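Local coordinates for Alpha/beta hydrolase (Pseudomonas aeruginosa PAO1, PDB 4R1D), which probably hydrolyses lipids as a calcium-binding, lipase-like effector of the H2 type VI secretion system, and is held by its partner protein Tli4, at residues 366-380 against 401-415. Numbering follows the deposited sequence. Where two conformers were deposited one is given.
Sequences YEEIYKNTTWYGLVP and RDNFEDLIDSIANFH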
ATOM      1  N   TYR A 366      -7.577 -17.706 -11.546  1.00 16.48           N
ATOM      2  CA  TYR A 366      -7.562 -17.910 -10.101  1.00 16.08           C
ATOM      3  C   TYR A 366      -7.152 -19.331  -9.734  1.00 20.96           C
ATOM      4  O   TYR A 366      -6.272 -19.528  -8.885  1.00 16.09           O
ATOM      5  CB  TYR A 366      -8.914 -17.527  -9.479  1.00 18.95           C
ATOM      6  CG  TYR A 366      -9.385 -16.181  -9.970  1.00 17.05           C
ATOM      7  CD1 TYR A 366      -8.850 -15.007  -9.462  1.00 18.48           C
ATOM      8  CD2 TYR A 366     -10.336 -16.083 -10.985  1.00 17.63           C
ATOM      9  CE1 TYR A 366      -9.265 -13.767  -9.945  1.00 16.68           C
ATOM     10  CE2 TYR A 366     -10.758 -14.852 -11.463  1.00 20.42           C
ATOM     11  CZ  TYR A 366     -10.218 -13.704 -10.938  1.00 16.91           C
ATOM     12  OH  TYR A 366     -10.641 -12.493 -11.414  1.00 22.65           O
ATOM     13  N   GLU A 367      -7.765 -20.319 -10.381  1.00 18.45           N
ATOM     14  CA  GLU A 367      -7.439 -21.714 -10.089  1.00 21.55           C
ATOM     15  C   GLU A 367      -6.246 -22.210 -10.903  1.00 20.56           C
ATOM     16  O   GLU A 367      -5.416 -22.972 -10.410  1.00 19.49           O
ATOM     17  CB  GLU A 367      -8.649 -22.620 -10.358  1.00 22.71           C
ATOM     18  CG  GLU A 367      -9.898 -22.270  -9.560  1.00 23.98           C
ATOM     19  CD  GLU A 367      -9.740 -22.512  -8.071  1.00 30.57           C
ATOM     20  OE1 GLU A 367      -8.992 -23.437  -7.691  1.00 25.43           O
ATOM     21  OE2 GLU A 367     -10.366 -21.773  -7.281  1.00 31.64           O
ATOM     22  N   GLU A 368      -6.169 -21.781 -12.158  1.00 19.26           N
ATOM     23  CA  GLU A 368      -5.128 -22.262 -13.059  1.00 17.36           C
ATOM     24  C   GLU A 368      -3.733 -21.731 -12.745  1.00 20.81           C
ATOM     25  O   GLU A 368      -2.738 -22.406 -12.978  1.00 19.55           O
ATOM     26  CB  GLU A 368      -5.486 -21.941 -14.509  1.00 15.68           C
ATOM     27  CG  GLU A 368      -6.775 -22.579 -14.975  1.00 22.85           C
ATOM     28  CD  GLU A 368      -6.954 -22.413 -16.458  1.00 15.85           C
ATOM     29  OE1 GLU A 368      -6.016 -22.775 -17.196  1.00 19.08           O
ATOM     30  OE2 GLU A 368      -7.999 -21.888 -16.881  1.00 20.81           O
ATOM     31  N   ILE A 369      -3.661 -20.521 -12.208  1.00 17.74           N
ATOM     32  CA  ILE A 369      -2.371 -19.872 -11.985  1.00 15.97           C
ATOM     33  C   ILE A 369      -2.191 -19.436 -10.532  1.00 15.72           C
ATOM     34  O   ILE A 369      -1.237 -19.845  -9.873  1.00 15.81           O
ATOM     35  CB  ILE A 369      -2.213 -18.647 -12.902  1.00 16.07           C
ATOM     36  CG1 ILE A 369      -2.337 -19.068 -14.372  1.00 16.27           C
ATOM     37  CG2 ILE A 369      -0.877 -17.976 -12.680  1.00 16.84           C
ATOM     38  CD1 ILE A 369      -2.398 -17.898 -15.364  1.00 19.13           C
ATOM     39  N   TYR A 370      -3.118 -18.626 -10.024  1.00 15.49           N
ATOM     40  CA  TYR A 370      -2.889 -17.962  -8.729  1.00 15.45           C
ATOM     41  C   TYR A 370      -2.817 -18.914  -7.531  1.00 16.87           C
ATOM     42  O   TYR A 370      -1.980 -18.727  -6.656  1.00 16.36           O
ATOM     43  CB  TYR A 370      -3.908 -16.842  -8.464  1.00 16.62           C
ATOM     44  CG  TYR A 370      -4.042 -15.869  -9.604  1.00 17.14           C
ATOM     45  CD1 TYR A 370      -2.999 -15.680 -10.501  1.00 18.23           C
ATOM     46  CD2 TYR A 370      -5.219 -15.138  -9.790  1.00 17.94           C
ATOM     47  CE1 TYR A 370      -3.117 -14.797 -11.568  1.00 14.69           C
ATOM     48  CE2 TYR A 370      -5.352 -14.253 -10.849  1.00 14.80           C
ATOM     49  CZ  TYR A 370      -4.298 -14.091 -11.739  1.00 18.51           C
ATOM     50  OH  TYR A 370      -4.428 -13.215 -12.793  1.00 18.99           O
ATOM     51  N   LYS A 371      -3.685 -19.925  -7.499  1.00 20.23           N
ATOM     52  CA  LYS A 371      -3.664 -20.921  -6.428  1.00 17.78           C
ATOM     53  C   LYS A 371      -2.842 -22.167  -6.785  1.00 21.69           C
ATOM     54  O   LYS A 371      -2.577 -23.010  -5.926  1.00 21.00           O
ATOM     55  CB  LYS A 371      -5.091 -21.311  -6.017  1.00 20.50           C
ATOM     56  CG  LYS A 371      -5.863 -20.158  -5.367  1.00 20.00           C
ATOM     57  CD  LYS A 371      -7.096 -20.642  -4.611  1.00 27.28           C
ATOM     58  CE  LYS A 371      -8.301 -20.707  -5.514  1.00 29.38           C
ATOM     59  NZ  LYS A 371      -9.553 -21.082  -4.794  1.00 22.44           N
ATOM     60  N   ASN A 372      -2.447 -22.280  -8.048  1.00 19.77           N
ATOM     61  CA  ASN A 372      -1.610 -23.402  -8.487  1.00 20.40           C
ATOM     62  C   ASN A 372      -0.262 -23.421  -7.760  1.00 20.34           C
ATOM     63  O   ASN A 372       0.447 -22.413  -7.730  1.00 20.53           O
ATOM     64  CB  ASN A 372      -1.400 -23.322  -9.997  1.00 21.77           C
ATOM     65  CG  ASN A 372      -0.632 -24.512 -10.549  1.00 26.36           C
ATOM     66  OD1 ASN A 372       0.576 -24.628 -10.352  1.00 27.23           O
ATOM     67  ND2 ASN A 372      -1.329 -25.386 -11.273  1.00 26.98           N
ATOM     68  N   THR A 373       0.084 -24.558  -7.161  1.00 20.17           N
ATOM     69  CA  THR A 373       1.313 -24.649  -6.382  1.00 22.34           C
ATOM     70  C   THR A 373       2.475 -25.308  -7.119  1.00 20.07           C
ATOM     71  O   THR A 373       3.538 -25.513  -6.531  1.00 18.94           O
ATOM     72  CB  THR A 373       1.095 -25.379  -5.035  1.00 22.35           C
ATOM     73  OG1 THR A 373       0.639 -26.716  -5.273  1.00 26.92           O
ATOM     74  CG2 THR A 373       0.072 -24.635  -4.185  1.00 23.62           C
ATOM     75  N   THR A 374       2.266 -25.657  -8.389  1.00 24.11           N
ATOM     76  CA  THR A 374       3.343 -26.216  -9.202  1.00 23.46           C
ATOM     77  C   THR A 374       4.344 -25.127  -9.569  1.00 25.00           C
ATOM     78  O   THR A 374       4.117 -23.945  -9.298  1.00 23.08           O
ATOM     79  CB  THR A 374       2.820 -26.884 -10.501  1.00 23.32           C
ATOM     80  OG1 THR A 374       2.382 -25.873 -11.414  1.00 29.02           O
ATOM     81  CG2 THR A 374       1.669 -27.823 -10.199  1.00 26.47           C
ATOM     82  N   TRP A 375       5.442 -25.521 -10.207  1.00 22.34           N
ATOM     83  CA  TRP A 375       6.514 -24.579 -10.524  1.00 23.19           C
ATOM     84  C   TRP A 375       6.079 -23.311 -11.270  1.00 24.69           C
ATOM     85  O   TRP A 375       6.747 -22.287 -11.165  1.00 21.94           O
ATOM     86  CB  TRP A 375       7.635 -25.271 -11.307  1.00 23.22           C
ATOM     87  CG  TRP A 375       7.276 -25.600 -12.716  1.00 23.11           C
ATOM     88  CD1 TRP A 375       6.646 -26.729 -13.157  1.00 23.74           C
ATOM     89  CD2 TRP A 375       7.520 -24.797 -13.877  1.00 21.23           C
ATOM     90  NE1 TRP A 375       6.477 -26.675 -14.524  1.00 22.84           N
ATOM     91  CE2 TRP A 375       7.013 -25.503 -14.989  1.00 23.03           C
ATOM     92  CE3 TRP A 375       8.113 -23.545 -14.086  1.00 19.51           C
ATOM     93  CZ2 TRP A 375       7.085 -25.002 -16.289  1.00 23.15           C
ATOM     94  CZ3 TRP A 375       8.197 -23.057 -15.380  1.00 19.04           C
ATOM     95  CH2 TRP A 375       7.678 -23.779 -16.463  1.00 22.59           C
ATOM     96  N   TYR A 376       4.990 -23.370 -12.039  1.00 17.48           N
ATOM     97  CA  TYR A 376       4.601 -22.206 -12.827  1.00 18.27           C
ATOM     98  C   TYR A 376       3.496 -21.394 -12.160  1.00 19.86           C
ATOM     99  O   TYR A 376       3.006 -20.430 -12.733  1.00 19.48           O
ATOM    100  CB  TYR A 376       4.230 -22.563 -14.289  1.00 18.29           C
ATOM    101  CG  TYR A 376       2.989 -23.423 -14.458  1.00 18.81           C
ATOM    102  CD1 TYR A 376       1.734 -22.848 -14.594  1.00 18.30           C
ATOM    103  CD2 TYR A 376       3.081 -24.812 -14.482  1.00 19.46           C
ATOM    104  CE1 TYR A 376       0.589 -23.636 -14.753  1.00 19.52           C
ATOM    105  CE2 TYR A 376       1.957 -25.602 -14.630  1.00 17.83           C
ATOM    106  CZ  TYR A 376       0.717 -25.015 -14.768  1.00 19.58           C
ATOM    107  OH  TYR A 376      -0.401 -25.801 -14.919  1.00 21.50           O
ATOM    108  N   GLY A 377       3.124 -21.782 -10.945  1.00 18.30           N
ATOM    109  CA  GLY A 377       2.079 -21.083 -10.213  1.00 19.00           C
ATOM    110  C   GLY A 377       2.562 -19.745  -9.695  1.00 18.84           C
ATOM    111  O   GLY A 377       3.756 -19.472  -9.702  1.00 17.98           O
ATOM    112  N   LEU A 378       1.630 -18.906  -9.252  1.00 17.13           N
ATOM    113  CA  LEU A 378       1.980 -17.572  -8.759  1.00 14.50           C
ATOM    114  C   LEU A 378       2.835 -17.662  -7.499  1.00 16.35           C
ATOM    115  O   LEU A 378       3.808 -16.920  -7.337  1.00 18.02           O
ATOM    116  CB  LEU A 378       0.711 -16.801  -8.447  1.00 14.59           C
ATOM    117  CG  LEU A 378       0.936 -15.337  -8.073  1.00 14.41           C
ATOM    118  CD1 LEU A 378       1.499 -14.575  -9.267  1.00 17.50           C
ATOM    119  CD2 LEU A 378      -0.391 -14.731  -7.617  1.00 16.98           C
ATOM    120  N   VAL A 379       2.441 -18.557  -6.601  1.00 15.18           N
ATOM    121  CA  VAL A 379       3.231 -18.885  -5.425  1.00 16.12           C
ATOM    122  C   VAL A 379       3.514 -20.383  -5.397  1.00 20.06           C
ATOM    123  O   VAL A 379       2.810 -21.152  -4.736  1.00 18.09           O
ATOM    124  CB  VAL A 379       2.535 -18.454  -4.128  1.00 16.40           C
ATOM    125  CG1 VAL A 379       3.468 -18.662  -2.937  1.00 17.20           C
ATOM    126  CG2 VAL A 379       2.118 -17.004  -4.226  1.00 19.86           C
ATOM    127  N   PRO A 380       4.548 -20.802  -6.136  1.00 17.69           N
ATOM    128  CA  PRO A 380       4.928 -22.218  -6.142  1.00 20.77           C
ATOM    129  C   PRO A 380       5.268 -22.664  -4.729  1.00 24.55           C
ATOM    130  O   PRO A 380       5.501 -21.842  -3.828  1.00 18.90           O
ATOM    131  CB  PRO A 380       6.177 -22.245  -7.022  1.00 24.46           C
ATOM    132  CG  PRO A 380       6.717 -20.841  -6.974  1.00 19.46           C
ATOM    133  CD  PRO A 380       5.498 -19.961  -6.885  1.00 16.77           C
ATOM    134  N   ARG A 401      -1.411 -20.775   3.651  1.00 22.98           N
ATOM    135  CA  ARG A 401      -2.018 -21.084   2.363  1.00 19.66           C
ATOM    136  C   ARG A 401      -3.541 -20.932   2.454  1.00 21.96           C
ATOM    137  O   ARG A 401      -4.172 -20.496   1.498  1.00 20.02           O
ATOM    138  CB  ARG A 401      -1.593 -22.488   1.906  1.00 28.96           C
ATOM    139  CG  ARG A 401      -1.925 -22.872   0.469  1.00 38.19           C
ATOM    140  CD  ARG A 401      -1.235 -22.005  -0.588  1.00 29.19           C
ATOM    141  NE  ARG A 401       0.195 -22.262  -0.824  1.00 30.11           N
ATOM    142  CZ  ARG A 401       0.812 -21.909  -1.956  1.00 22.42           C
ATOM    143  NH1 ARG A 401       0.108 -21.344  -2.923  1.00 19.70           N
ATOM    144  NH2 ARG A 401       2.110 -22.127  -2.134  1.00 23.49           N
ATOM    145  N   ASP A 402      -4.123 -21.256   3.612  1.00 20.29           N
ATOM    146  CA  ASP A 402      -5.555 -21.048   3.839  1.00 20.40           C
ATOM    147  C   ASP A 402      -5.876 -19.580   3.612  1.00 20.32           C
ATOM    148  O   ASP A 402      -6.820 -19.239   2.913  1.00 18.16           O
ATOM    149  CB  ASP A 402      -5.952 -21.380   5.283  1.00 17.56           C
ATOM    150  CG  ASP A 402      -6.121 -22.867   5.536  1.00 25.50           C
ATOM    151  OD1 ASP A 402      -6.267 -23.650   4.570  1.00 23.18           O
ATOM    152  OD2 ASP A 402      -6.128 -23.248   6.729  1.00 23.48           O
ATOM    153  N   ASN A 403      -5.096 -18.719   4.248  1.00 19.26           N
ATOM    154  CA  ASN A 403      -5.302 -17.276   4.133  1.00 17.16           C
ATOM    155  C   ASN A 403      -5.162 -16.818   2.690  1.00 19.53           C
ATOM    156  O   ASN A 403      -6.004 -16.079   2.177  1.00 16.21           O
ATOM    157  CB  ASN A 403      -4.303 -16.530   5.009  1.00 21.47           C
ATOM    158  CG  ASN A 403      -4.723 -15.109   5.261  1.00 39.64           C
ATOM    159  OD1 ASN A 403      -5.668 -14.866   6.009  1.00 42.72           O
ATOM    160  ND2 ASN A 403      -4.035 -14.157   4.627  1.00 35.84           N
ATOM    161  N   PHE A 404      -4.086 -17.256   2.044  1.00 18.59           N
ATOM    162  CA  PHE A 404      -3.817 -16.872   0.663  1.00 16.44           C
ATOM    163  C   PHE A 404      -4.925 -17.310  -0.293  1.00 15.38           C
ATOM    164  O   PHE A 404      -5.367 -16.526  -1.133  1.00 16.26           O
ATOM    165  CB  PHE A 404      -2.450 -17.410   0.208  1.00 19.13           C
ATOM    166  CG  PHE A 404      -2.159 -17.164  -1.245  1.00 17.00           C
ATOM    167  CD1 PHE A 404      -1.970 -15.871  -1.723  1.00 16.28           C
ATOM    168  CD2 PHE A 404      -2.082 -18.218  -2.141  1.00 18.38           C
ATOM    169  CE1 PHE A 404      -1.710 -15.643  -3.066  1.00 18.50           C
ATOM    170  CE2 PHE A 404      -1.810 -17.988  -3.486  1.00 15.75           C
ATOM    171  CZ  PHE A 404      -1.626 -16.702  -3.945  1.00 19.28           C
ATOM    172  N   GLU A 405      -5.391 -18.555  -0.176  1.00 16.97           N
ATOM    173  CA  GLU A 405      -6.436 -19.022  -1.087  1.00 19.32           C
ATOM    174  C   GLU A 405      -7.753 -18.277  -0.884  1.00 17.11           C
ATOM    175  O   GLU A 405      -8.467 -17.967  -1.854  1.00 16.43           O
ATOM    176  CB  GLU A 405      -6.612 -20.547  -0.978  1.00 19.05           C
ATOM    177  CG  GLU A 405      -5.353 -21.285  -1.412  1.00 20.02           C
ATOM    178  CD  GLU A 405      -5.499 -22.790  -1.372  1.00 31.73           C
ATOM    179  OE1 GLU A 405      -6.583 -23.280  -1.012  1.00 34.07           O
ATOM    180  OE2 GLU A 405      -4.520 -23.482  -1.706  1.00 26.38           O
ATOM    181  N   ASP A 406      -8.091 -17.988   0.370  1.00 15.43           N
ATOM    182  CA  ASP A 406      -9.287 -17.201   0.637  1.00 18.90           C
ATOM    183  C   ASP A 406      -9.143 -15.791   0.049  1.00 16.13           C
ATOM    184  O   ASP A 406     -10.122 -15.221  -0.448  1.00 15.55           O
ATOM    185  CB  ASP A 406      -9.596 -17.140   2.136  1.00 18.57           C
ATOM    186  CG  ASP A 406     -10.523 -18.261   2.586  1.00 20.46           C
ATOM    187  OD1 ASP A 406     -10.994 -18.996   1.701  1.00 20.73           O
ATOM    188  OD2 ASP A 406     -10.802 -18.386   3.808  1.00 21.26           O
ATOM    189  N   LEU A 407      -7.933 -15.235   0.101  1.00 15.99           N
ATOM    190  CA  LEU A 407      -7.708 -13.896  -0.449  0.60 16.29           C
ATOM    191  C   LEU A 407      -7.891 -13.931  -1.960  1.00 15.57           C
ATOM    192  O   LEU A 407      -8.474 -13.025  -2.536  1.00 17.26           O
ATOM    193  CB  LEU A 407      -6.323 -13.341  -0.092  0.60 17.98           C
ATOM    194  CG  LEU A 407      -6.079 -12.738   1.297  0.60 17.36           C
ATOM    195  CD1 LEU A 407      -4.682 -12.135   1.384  0.60 17.58           C
ATOM    196  CD2 LEU A 407      -7.112 -11.672   1.630  0.60 21.68           C
ATOM    197  N   ILE A 408      -7.399 -14.993  -2.602  1.00 16.75           N
ATOM    198  CA  ILE A 408      -7.595 -15.129  -4.044  1.00 18.52           C
ATOM    199  C   ILE A 408      -9.091 -15.220  -4.378  1.00 16.70           C
ATOM    200  O   ILE A 408      -9.562 -14.613  -5.337  1.00 16.90           O
ATOM    201  CB  ILE A 408      -6.824 -16.348  -4.632  1.00 14.81           C
ATOM    202  CG1 ILE A 408      -5.312 -16.164  -4.467  1.00 17.76           C
ATOM    203  CG2 ILE A 408      -7.158 -16.541  -6.122  1.00 17.24           C
ATOM    204  CD1 ILE A 408      -4.749 -14.970  -5.235  1.00 21.35           C
ATOM    205  N   ASP A 409      -9.849 -15.970  -3.585  1.00 16.91           N
ATOM    206  CA  ASP A 409     -11.279 -16.098  -3.855  1.00 17.10           C
ATOM    207  C   ASP A 409     -11.972 -14.738  -3.689  1.00 17.93           C
ATOM    208  O   ASP A 409     -12.870 -14.376  -4.465  1.00 18.48           O
ATOM    209  CB  ASP A 409     -11.905 -17.186  -2.965  1.00 16.92           C
ATOM    210  CG  ASP A 409     -11.443 -18.589  -3.357  1.00 19.55           C
ATOM    211  OD1 ASP A 409     -10.836 -18.724  -4.438  1.00 20.71           O
ATOM    212  OD2 ASP A 409     -11.695 -19.553  -2.605  1.00 19.08           O
ATOM    213  N   SER A 410     -11.533 -13.980  -2.688  1.00 17.62           N
ATOM    214  CA  SER A 410     -12.009 -12.601  -2.506  1.00 17.53           C
ATOM    215  C   SER A 410     -11.762 -11.711  -3.718  1.00 17.22           C
ATOM    216  O   SER A 410     -12.672 -11.024  -4.168  1.00 18.50           O
ATOM    217  CB  SER A 410     -11.377 -11.959  -1.273  1.00 20.87           C
ATOM    218  OG  SER A 410     -12.213 -12.107  -0.144  1.00 35.39           O
ATOM    219  N   ILE A 411     -10.537 -11.693  -4.238  1.00 19.59           N
ATOM    220  CA  ILE A 411     -10.272 -10.867  -5.413  0.73 18.26           C
ATOM    221  C   ILE A 411     -11.089 -11.332  -6.620  1.00 16.77           C
ATOM    222  O   ILE A 411     -11.565 -10.496  -7.384  1.00 18.76           O
ATOM    223  CB  ILE A 411      -8.751 -10.741  -5.785  0.73 19.25           C
ATOM    224  CG1 ILE A 411      -8.263 -11.962  -6.568  0.73 18.60           C
ATOM    225  CG2 ILE A 411      -7.902 -10.442  -4.550  0.73 22.32           C
ATOM    226  CD1 ILE A 411      -6.960 -11.728  -7.314  0.73 20.36           C
ATOM    227  N   ALA A 412     -11.265 -12.643  -6.794  1.00 17.11           N
ATOM    228  CA  ALA A 412     -12.067 -13.146  -7.912  1.00 18.42           C
ATOM    229  C   ALA A 412     -13.475 -12.575  -7.821  1.00 16.66           C
ATOM    230  O   ALA A 412     -14.075 -12.185  -8.829  1.00 17.52           O
ATOM    231  CB  ALA A 412     -12.108 -14.679  -7.912  1.00 19.93           C
ATOM    232  N   ASN A 413     -13.992 -12.503  -6.600  1.00 15.74           N
ATOM    233  CA  ASN A 413     -15.342 -11.994  -6.385  1.00 17.51           C
ATOM    234  C   ASN A 413     -15.412 -10.484  -6.660  1.00 16.75           C
ATOM    235  O   ASN A 413     -16.327 -10.000  -7.316  1.00 19.87           O
ATOM    236  CB  ASN A 413     -15.823 -12.340  -4.968  1.00 19.08           C
ATOM    237  CG  ASN A 413     -17.242 -11.877  -4.703  1.00 22.95           C
ATOM    238  OD1 ASN A 413     -18.172 -12.258  -5.415  1.00 24.71           O
ATOM    239  ND2 ASN A 413     -17.419 -11.070  -3.661  1.00 25.40           N
ATOM    240  N   PHE A 414     -14.414  -9.751  -6.181  1.00 18.96           N
ATOM    241  CA  PHE A 414     -14.344  -8.312  -6.435  1.00 16.37           C
ATOM    242  C   PHE A 414     -14.189  -8.022  -7.925  1.00 16.96           C
ATOM    243  O   PHE A 414     -14.888  -7.180  -8.471  1.00 16.13           O
ATOM    244  CB  PHE A 414     -13.186  -7.703  -5.637  1.00 16.09           C
ATOM    245  CG  PHE A 414     -12.990  -6.221  -5.862  1.00 22.77           C
ATOM    246  CD1 PHE A 414     -13.958  -5.312  -5.465  1.00 18.90           C
ATOM    247  CD2 PHE A 414     -11.826  -5.744  -6.446  1.00 20.23           C
ATOM    248  CE1 PHE A 414     -13.777  -3.942  -5.648  1.00 19.75           C
ATOM    249  CE2 PHE A 414     -11.636  -4.377  -6.645  1.00 21.38           C
ATOM    250  CZ  PHE A 414     -12.617  -3.475  -6.239  1.00 19.81           C
ATOM    251  N   HIS A 415     -13.265  -8.719  -8.578  1.00 16.05           N
ATOM    252  CA  HIS A 415     -13.093  -8.609 -10.027  1.00 13.41           C
ATOM    253  C   HIS A 415     -14.401  -8.821 -10.773  1.00 18.17           C
ATOM    254  O   HIS A 415     -14.737  -8.060 -11.675  1.00 18.23           O
ATOM    255  CB  HIS A 415     -12.100  -9.647 -10.532  1.00 17.47           C
ATOM    256  CG  HIS A 415     -10.678  -9.319 -10.230  1.00 18.88           C
ATOM    257  ND1 HIS A 415      -9.659 -10.232 -10.382  1.00 18.48           N
ATOM    258  CD2 HIS A 415     -10.100  -8.171  -9.801  1.00 19.37           C
ATOM    259  CE1 HIS A 415      -8.515  -9.666 -10.047  1.00 19.21           C
ATOM    260  NE2 HIS A 415      -8.754  -8.416  -9.691  1.00 19.76           N
TER
HETATM  261  O   HOH W   1       0.132 -20.244  -5.946  1.00 17.19           O
HETATM  262  O   HOH W   2      -2.627 -22.000  -3.289  1.00 21.79           O
HETATM  263  O   HOH W   3      -9.073 -23.256  -3.150  1.00 34.19           O
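The side chain of Y366 lies against helix 400-421 from CB to OH. Its CB meets I408 CG2 at 3.9 Å; the ring then takes the CB of A412 over the centre of one face, a CH-pi contact 3.5 Å from the centroid, while CE1 and CZ also lie near A412 CA. At the tip, OH and H415 ND1 share a hydrogen bond of 2.7 Å near the plane of each ring, the rings standing rim to rim with their planes 42° apart. H415 NE2 bonds E325 O, so the imidazole is held at both nitrogens. I408 also packs its CD1 on Y370 CB. K371 lays CG past I408 CG2 and CD across E405 CB, then bends at chi3 (-89°); NZ thus reaches a syn lone pair of D409 OD1 at 2.7 Å and, also at 2.7 Å, E367 OE2. This lysine probably offsets the repulsion between the two carboxylates. At the other end R401 grips V379 O end-on with NH2 (2.9 Å) and NH1 (3.3 Å), the oxygen lying in the guanidinium plane, T373 CG2 over one face and S384 OG a further partner of NH2. One water joins R401 NH1, K371 O and E405 OE2. Helix 365-370 and its following loop thus lie between helix 400-421 and, through I369 and L378, helix 289-296; I369 also touches strand 339-342, while E405 and D406 reach K91 of the partner chain.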